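PDB 4G9Q: 4-carboxymuconolactone decarboxylase, which probably acts as a peroxiredoxin-like enzyme of the carboxymuconolactone decarboxylase family and assembles as an all-helical trimer. Local coordinates for residues 73-81 and 99-110; 83-91 and 121-132. All coordinates share one frame; numbering follows the deposited sequence.

Both contacts draw on helix 73-86, contact 1 on its first turns and contact 2 on its last turn and the loop beyond, with centres about 16 Å apart. Contact 1 is the more buried: helix 73-86 meets the end of helix 93-102 and the start of helix 107-120 through an apolar strip topped by a salt-bridge network, and no other subunit touches it. Contact 2, only partly buried, has no direct hydrogen bond between its segments; an isoleucine, small side chains, a lysine stem and one water do the joining. Its charged end is turned to the trimer interface, whereas the Arg74 salt-bridge network of contact 1 finds its partners within the chain.

Contact 1: 73-81 and 99-110; sequences RRDRSLVTI and QALENGVKPSEI
Arg74 and Glu109 form the salt bridge across this contact, NH2 to OE2 at 2.9 Å. The bond is bent, 131° at the hydrogen, and the carboxylate oxygen is met from above its own plane while lying close to that of the guanidinium. With CG anti to the backbone N (chi1 -178°) and a bend at chi2, Arg74 runs over Val105 to reach this acid. Its NH1 bonds Asp75 OD1 within the guanidinium plane, and Leu78 CD1 lies against one face of the group. Asp202 of helix 200-213 also pairs with Arg74 NH1, and Arg201 with Asp75. A water accepts a hydrogen bond from Arg74 NE and donates to both Gly104 O and Glu109 OE1, while OE1 also receives the backbone N of Lys106, the N-cap residue of helix 107-120. An alanine in place of Arg74 would probably leave Glu109 without its cationic mate and this water without its donor.

A second polar link ties helix 73-86 to the residue that follows helix 93-102: Asn103 ND2 gives a nearly straight bond to Ser77 OG at 2.7 Å, the hydroxyl lying near the amide plane. On the other branch of the amide, Arg73 NH1 stands 2.5 Å from Asn103 OD1, the two flat groups almost perpendicular. Gly104, with positive phi, then closes helix 93-102 in a Schellman motif.

Toward Ile81 the packing is apolar. Ser77 CB and Ala100 CB approach to 3.6 Å, and Ile81 CD1 presses on Ala100 CB at a tight 3.5 Å, with Ile110 CG1 more loosely beside it. Val105 CG1 meets Leu78 CD2 at 3.9 Å.

The chemistry thus implies one arginine shared among Asp75, Glu109 and Asp202, a charge cluster held at the end of an apolar interface.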
# COMPACT_ATOMS: atom_id res chain seq x y z
N ARG A 73 -0.36 -23.80 13.44
CA ARG A 73 -0.55 -23.61 12.00
C ARG A 73 -1.90 -22.97 11.66
O ARG A 73 -2.00 -22.20 10.72
CB ARG A 73 -0.41 -24.94 11.25
CG ARG A 73 1.02 -25.42 11.07
CD ARG A 73 1.06 -26.74 10.29
NE ARG A 73 0.41 -27.83 11.02
CZ ARG A 73 -0.68 -28.49 10.62
NH1 ARG A 73 -1.26 -28.20 9.47
NH2 ARG A 73 -1.18 -29.46 11.37
N ARG A 74 -2.92 -23.32 12.44
CA ARG A 74 -4.26 -22.74 12.28
C ARG A 74 -4.21 -21.22 12.44
O ARG A 74 -4.71 -20.48 11.59
CB ARG A 74 -5.24 -23.38 13.26
CG ARG A 74 -6.70 -22.89 13.16
CD ARG A 74 -6.93 -21.66 14.02
NE ARG A 74 -8.35 -21.36 14.22
CZ ARG A 74 -8.80 -20.43 15.04
NH1 ARG A 74 -7.95 -19.69 15.75
NH2 ARG A 74 -10.11 -20.22 15.17
N ASP A 75 -3.59 -20.76 13.53
CA ASP A 75 -3.49 -19.32 13.79
C ASP A 75 -2.60 -18.63 12.76
O ASP A 75 -2.90 -17.53 12.33
CB ASP A 75 -2.95 -19.05 15.20
CG ASP A 75 -3.97 -19.34 16.29
OD1 ASP A 75 -5.19 -19.28 16.02
OD2 ASP A 75 -3.55 -19.63 17.42
N ARG A 76 -1.51 -19.29 12.37
CA ARG A 76 -0.63 -18.75 11.32
C ARG A 76 -1.38 -18.58 10.00
O ARG A 76 -1.16 -17.61 9.27
CB ARG A 76 0.62 -19.60 11.14
CG ARG A 76 1.64 -19.40 12.23
CD ARG A 76 2.89 -20.25 12.05
NE ARG A 76 3.63 -20.26 13.30
CZ ARG A 76 4.53 -19.34 13.66
NH1 ARG A 76 4.83 -18.34 12.84
NH2 ARG A 76 5.12 -19.43 14.84
N SER A 77 -2.27 -19.52 9.69
CA SER A 77 -3.10 -19.41 8.49
C SER A 77 -4.02 -18.18 8.54
O SER A 77 -4.14 -17.46 7.55
CB SER A 77 -3.90 -20.69 8.25
OG SER A 77 -3.07 -21.72 7.74
N LEU A 78 -4.65 -17.94 9.69
CA LEU A 78 -5.49 -16.75 9.86
C LEU A 78 -4.68 -15.46 9.70
O LEU A 78 -5.13 -14.52 9.03
CB LEU A 78 -6.19 -16.76 11.22
CG LEU A 78 -7.45 -17.62 11.32
CD1 LEU A 78 -7.87 -17.72 12.78
CD2 LEU A 78 -8.59 -17.06 10.46
N VAL A 79 -3.50 -15.42 10.31
CA VAL A 79 -2.60 -14.27 10.21
C VAL A 79 -2.17 -14.02 8.76
O VAL A 79 -2.13 -12.88 8.30
CB VAL A 79 -1.36 -14.47 11.11
CG1 VAL A 79 -0.27 -13.44 10.82
CG2 VAL A 79 -1.76 -14.41 12.59
N THR A 80 -1.86 -15.11 8.06
CA THR A 80 -1.39 -15.02 6.67
C THR A 80 -2.51 -14.54 5.75
O THR A 80 -2.29 -13.64 4.92
CB THR A 80 -0.83 -16.37 6.19
OG1 THR A 80 0.18 -16.81 7.11
CG2 THR A 80 -0.20 -16.22 4.79
N ILE A 81 -3.70 -15.12 5.89
CA ILE A 81 -4.85 -14.67 5.10
C ILE A 81 -5.12 -13.18 5.32
O ILE A 81 -5.29 -12.42 4.35
CB ILE A 81 -6.11 -15.52 5.37
CG1 ILE A 81 -5.95 -16.91 4.73
CG2 ILE A 81 -7.37 -14.83 4.84
CD1 ILE A 81 -7.04 -17.87 5.13
N GLN A 99 -4.69 -23.93 2.12
CA GLN A 99 -3.83 -24.32 3.23
C GLN A 99 -4.50 -24.06 4.57
O GLN A 99 -4.37 -24.86 5.50
CB GLN A 99 -2.49 -23.60 3.17
CG GLN A 99 -1.51 -24.17 2.15
CD GLN A 99 -1.09 -25.60 2.46
OE1 GLN A 99 -0.66 -25.92 3.57
NE2 GLN A 99 -1.20 -26.46 1.45
N ALA A 100 -5.21 -22.94 4.68
CA ALA A 100 -5.91 -22.60 5.92
C ALA A 100 -6.95 -23.67 6.28
O ALA A 100 -7.04 -24.11 7.42
CB ALA A 100 -6.56 -21.23 5.82
N LEU A 101 -7.72 -24.08 5.27
CA LEU A 101 -8.72 -25.14 5.44
C LEU A 101 -8.06 -26.45 5.88
O LEU A 101 -8.55 -27.12 6.80
CB LEU A 101 -9.52 -25.33 4.15
CG LEU A 101 -10.40 -24.15 3.72
CD1 LEU A 101 -10.88 -24.34 2.29
CD2 LEU A 101 -11.58 -23.98 4.67
N GLU A 102 -6.94 -26.80 5.24
CA GLU A 102 -6.15 -27.97 5.63
C GLU A 102 -5.66 -27.85 7.08
O GLU A 102 -5.63 -28.84 7.82
CB GLU A 102 -4.98 -28.16 4.67
CG GLU A 102 -4.28 -29.52 4.76
CD GLU A 102 -5.11 -30.68 4.23
OE1 GLU A 102 -6.09 -30.44 3.47
OE2 GLU A 102 -4.79 -31.83 4.57
N ASN A 103 -5.30 -26.63 7.49
CA ASN A 103 -4.82 -26.35 8.84
C ASN A 103 -5.91 -26.23 9.91
O ASN A 103 -5.61 -26.01 11.09
CB ASN A 103 -3.93 -25.11 8.85
CG ASN A 103 -2.61 -25.32 8.13
OD1 ASN A 103 -2.20 -26.46 7.91
ND2 ASN A 103 -1.95 -24.23 7.78
N GLY A 104 -7.16 -26.37 9.49
CA GLY A 104 -8.28 -26.42 10.43
C GLY A 104 -9.03 -25.12 10.65
O GLY A 104 -9.87 -25.04 11.54
N VAL A 105 -8.72 -24.11 9.84
CA VAL A 105 -9.55 -22.90 9.81
C VAL A 105 -10.86 -23.29 9.12
O VAL A 105 -10.85 -23.92 8.06
CB VAL A 105 -8.88 -21.72 9.04
CG1 VAL A 105 -9.77 -20.48 9.06
CG2 VAL A 105 -7.52 -21.38 9.65
N LYS A 106 -11.99 -22.94 9.75
CA LYS A 106 -13.30 -23.26 9.20
C LYS A 106 -13.63 -22.36 8.01
O LYS A 106 -13.22 -21.19 7.99
CB LYS A 106 -14.38 -23.09 10.26
CG LYS A 106 -14.26 -24.01 11.46
CD LYS A 106 -15.34 -23.68 12.48
CE LYS A 106 -15.20 -24.50 13.75
NZ LYS A 106 -16.31 -24.14 14.68
N PRO A 107 -14.37 -22.88 7.01
CA PRO A 107 -14.85 -22.02 5.93
C PRO A 107 -15.53 -20.75 6.46
O PRO A 107 -15.33 -19.66 5.91
CB PRO A 107 -15.86 -22.90 5.21
CG PRO A 107 -15.34 -24.29 5.40
CD PRO A 107 -14.72 -24.30 6.78
N SER A 108 -16.31 -20.89 7.53
CA SER A 108 -17.05 -19.77 8.11
C SER A 108 -16.11 -18.71 8.68
O SER A 108 -16.43 -17.51 8.67
CB SER A 108 -18.03 -20.25 9.18
OG SER A 108 -17.36 -20.90 10.24
N GLU A 109 -14.95 -19.14 9.17
CA GLU A 109 -13.94 -18.23 9.72
C GLU A 109 -13.23 -17.44 8.61
O GLU A 109 -12.96 -16.24 8.77
CB GLU A 109 -12.95 -18.99 10.60
CG GLU A 109 -13.57 -19.46 11.92
CD GLU A 109 -12.68 -20.40 12.70
OE1 GLU A 109 -11.95 -21.19 12.07
OE2 GLU A 109 -12.72 -20.35 13.95
N ILE A 110 -12.96 -18.10 7.49
CA ILE A 110 -12.40 -17.42 6.31
C ILE A 110 -13.43 -16.42 5.78
O ILE A 110 -13.10 -15.27 5.52
CB ILE A 110 -11.99 -18.44 5.20
CG1 ILE A 110 -10.88 -19.35 5.73
CG2 ILE A 110 -11.56 -17.71 3.92
CD1 ILE A 110 -10.37 -20.39 4.74
O HOH W 1 -10.57 -23.04 13.39

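Contact 2: 83-91 and 121-132; sequences ALIARGEAP and SGWGKAMATVGP
Lys125 spans the end of helix 73-86 with its aliphatic stem, and no direct hydrogen bond joins the two segments. Its CD lies 3.4 Å from Ile85 O and its CE 3.5 Å from Ala86 O, so methylenes rather than the ammonium face these carbonyls. Bends at chi2 (-73°) and chi4 (-81°) fold the chain along the helix end and past Gly88, carrying NZ to Glu89 of the second subunit, with which it forms a salt bridge. Gly88 has positive phi and is the C-prime residue of the Schellman motif that ends the helix; a CB there would crowd Lys125 CE.

One water makes the polar crossing, donating to Ile85 O at 2.9 Å and to Lys125 O at 2.7 Å, and so bridges the two carbonyls.

The remaining contacts are van der Waals. Ile85 CG1 rests on Thr129 CG2 at 3.7 Å. The methyl is available because Thr129 OG1 sits between its own backbone N and carbonyl carbon (chi1 76°) and turns to Ala126 O, which it bonds in the carbonyl plane. Ala86 CB touches Ser121 OG, while Ala90 CB meets Ala128 O at 3.5 Å. Farther along, Pro132 packs on the backbone of Ala90, its CB 3.3 Å from Ala90 O.

Leu93 of helix 93-102 packs on both Ile85 and Thr129. In the equivalent interface, Glu89 of this chain receives Lys125 of the third subunit; it also forms a salt bridge with Arg87 NE, whose NH1 bonds Ser213 O of the same chain. The segments are held by the Ile85 and Lys125 side chains, by small residues that let the backbones come near, and by a water-bridged carbonyl pair, while the lysine charge is spent on trimer assembly.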
# COMPACT_ATOMS: atom_id res chain seq x y z
N ALA A 83 -3.02 -10.85 6.29
CA ALA A 83 -1.93 -10.09 5.66
C ALA A 83 -2.12 -9.96 4.14
O ALA A 83 -1.98 -8.86 3.58
CB ALA A 83 -0.59 -10.72 5.98
N LEU A 84 -2.43 -11.08 3.49
CA LEU A 84 -2.61 -11.10 2.03
C LEU A 84 -3.79 -10.24 1.60
O LEU A 84 -3.70 -9.52 0.61
CB LEU A 84 -2.80 -12.53 1.52
CG LEU A 84 -1.61 -13.48 1.71
CD1 LEU A 84 -2.00 -14.89 1.36
CD2 LEU A 84 -0.40 -13.05 0.89
N ILE A 85 -4.88 -10.30 2.36
CA ILE A 85 -6.04 -9.45 2.09
C ILE A 85 -5.67 -7.97 2.24
O ILE A 85 -5.90 -7.18 1.32
CB ILE A 85 -7.26 -9.79 2.98
CG1 ILE A 85 -7.75 -11.21 2.67
CG2 ILE A 85 -8.41 -8.76 2.77
CD1 ILE A 85 -8.78 -11.74 3.66
N ALA A 86 -5.09 -7.62 3.38
CA ALA A 86 -4.76 -6.22 3.69
C ALA A 86 -3.78 -5.61 2.68
O ALA A 86 -3.88 -4.42 2.34
CB ALA A 86 -4.19 -6.12 5.10
N ARG A 87 -2.85 -6.43 2.19
CA ARG A 87 -1.78 -5.95 1.31
C ARG A 87 -2.10 -6.05 -0.18
O ARG A 87 -1.23 -5.78 -1.02
CB ARG A 87 -0.48 -6.69 1.62
CG ARG A 87 0.09 -6.34 2.99
CD ARG A 87 1.33 -7.16 3.30
NE ARG A 87 2.41 -6.93 2.34
CZ ARG A 87 3.23 -5.89 2.35
NH1 ARG A 87 3.12 -4.93 3.27
NH2 ARG A 87 4.18 -5.79 1.43
N GLY A 88 -3.33 -6.42 -0.50
CA GLY A 88 -3.77 -6.52 -1.89
C GLY A 88 -3.02 -7.60 -2.66
O GLY A 88 -2.65 -7.41 -3.82
N GLU A 89 -2.79 -8.72 -2.00
CA GLU A 89 -2.13 -9.86 -2.61
C GLU A 89 -3.12 -11.02 -2.73
O GLU A 89 -2.78 -12.18 -2.50
CB GLU A 89 -0.89 -10.25 -1.80
CG GLU A 89 0.13 -9.12 -1.67
CD GLU A 89 1.28 -9.43 -0.72
OE1 GLU A 89 1.39 -10.58 -0.27
OE2 GLU A 89 2.07 -8.50 -0.43
N ALA A 90 -4.35 -10.68 -3.10
CA ALA A 90 -5.44 -11.66 -3.20
C ALA A 90 -5.17 -12.90 -4.08
O ALA A 90 -5.65 -13.97 -3.74
CB ALA A 90 -6.75 -10.99 -3.61
N PRO A 91 -4.41 -12.76 -5.20
CA PRO A 91 -4.12 -13.96 -6.01
C PRO A 91 -3.50 -15.14 -5.24
O PRO A 91 -3.81 -16.30 -5.53
CB PRO A 91 -3.13 -13.44 -7.05
CG PRO A 91 -3.53 -12.03 -7.24
CD PRO A 91 -3.97 -11.54 -5.89
N SER A 121 -9.71 -3.15 6.32
CA SER A 121 -8.74 -2.96 5.23
C SER A 121 -9.35 -2.15 4.09
O SER A 121 -8.64 -1.43 3.39
CB SER A 121 -8.21 -4.30 4.72
OG SER A 121 -7.54 -5.00 5.76
N GLY A 122 -10.66 -2.25 3.91
CA GLY A 122 -11.34 -1.50 2.86
C GLY A 122 -12.13 -2.42 1.96
O GLY A 122 -11.76 -3.58 1.75
N TRP A 123 -13.23 -1.90 1.41
CA TRP A 123 -14.18 -2.72 0.66
C TRP A 123 -13.53 -3.41 -0.53
O TRP A 123 -13.78 -4.59 -0.78
CB TRP A 123 -15.37 -1.88 0.20
CG TRP A 123 -16.68 -2.51 0.54
CD1 TRP A 123 -17.52 -3.17 -0.30
CD2 TRP A 123 -17.29 -2.54 1.83
NE1 TRP A 123 -18.63 -3.61 0.39
CE2 TRP A 123 -18.51 -3.23 1.70
CE3 TRP A 123 -16.93 -2.03 3.09
CZ2 TRP A 123 -19.38 -3.44 2.78
CZ3 TRP A 123 -17.79 -2.24 4.16
CH2 TRP A 123 -19.00 -2.94 4.00
N GLY A 124 -12.68 -2.68 -1.25
CA GLY A 124 -12.01 -3.20 -2.44
C GLY A 124 -11.05 -4.34 -2.15
O GLY A 124 -10.92 -5.28 -2.95
N LYS A 125 -10.38 -4.26 -1.00
CA LYS A 125 -9.48 -5.33 -0.55
C LYS A 125 -10.25 -6.62 -0.26
O LYS A 125 -9.80 -7.71 -0.61
CB LYS A 125 -8.67 -4.88 0.68
CG LYS A 125 -7.64 -3.78 0.39
CD LYS A 125 -6.43 -4.32 -0.37
CE LYS A 125 -5.38 -3.24 -0.61
NZ LYS A 125 -5.71 -2.36 -1.78
N ALA A 126 -11.41 -6.48 0.37
CA ALA A 126 -12.27 -7.64 0.62
C ALA A 126 -12.84 -8.19 -0.68
O ALA A 126 -12.86 -9.40 -0.90
CB ALA A 126 -13.39 -7.28 1.58
N MSE A 127 -13.29 -7.29 -1.56
CA MSE A 127 -13.89 -7.72 -2.82
C MSE A 127 -12.92 -8.49 -3.71
O MSE A 127 -13.31 -9.42 -4.40
CB MSE A 127 -14.46 -6.52 -3.58
CG MSE A 127 -15.82 -6.05 -3.07
SE MSE A 127 -17.17 -7.47 -3.17
CE MSE A 127 -16.98 -7.96 -5.04
N ALA A 128 -11.64 -8.11 -3.65
CA ALA A 128 -10.60 -8.76 -4.43
C ALA A 128 -10.44 -10.25 -4.09
O ALA A 128 -9.95 -11.03 -4.91
CB ALA A 128 -9.28 -8.03 -4.28
N THR A 129 -10.85 -10.63 -2.88
CA THR A 129 -10.72 -12.02 -2.42
C THR A 129 -11.74 -12.97 -3.05
O THR A 129 -11.54 -14.19 -3.01
CB THR A 129 -10.87 -12.13 -0.88
OG1 THR A 129 -12.25 -12.00 -0.52
CG2 THR A 129 -10.04 -11.06 -0.17
N VAL A 130 -12.81 -12.42 -3.61
CA VAL A 130 -13.95 -13.23 -4.05
C VAL A 130 -13.55 -14.30 -5.07
O VAL A 130 -13.84 -15.48 -4.87
CB VAL A 130 -15.14 -12.36 -4.54
CG1 VAL A 130 -16.23 -13.23 -5.17
CG2 VAL A 130 -15.71 -11.54 -3.38
N GLY A 131 -12.86 -13.91 -6.13
CA GLY A 131 -12.39 -14.86 -7.15
C GLY A 131 -11.48 -15.95 -6.60
O GLY A 131 -11.79 -17.14 -6.74
N PRO A 132 -10.34 -15.56 -5.99
CA PRO A 132 -9.39 -16.54 -5.44
C PRO A 132 -9.97 -17.47 -4.37
O PRO A 132 -9.73 -18.68 -4.41
CB PRO A 132 -8.29 -15.66 -4.86
CG PRO A 132 -8.33 -14.42 -5.69
CD PRO A 132 -9.79 -14.20 -5.98
O HOH W 2 -7.13 -7.96 -1.13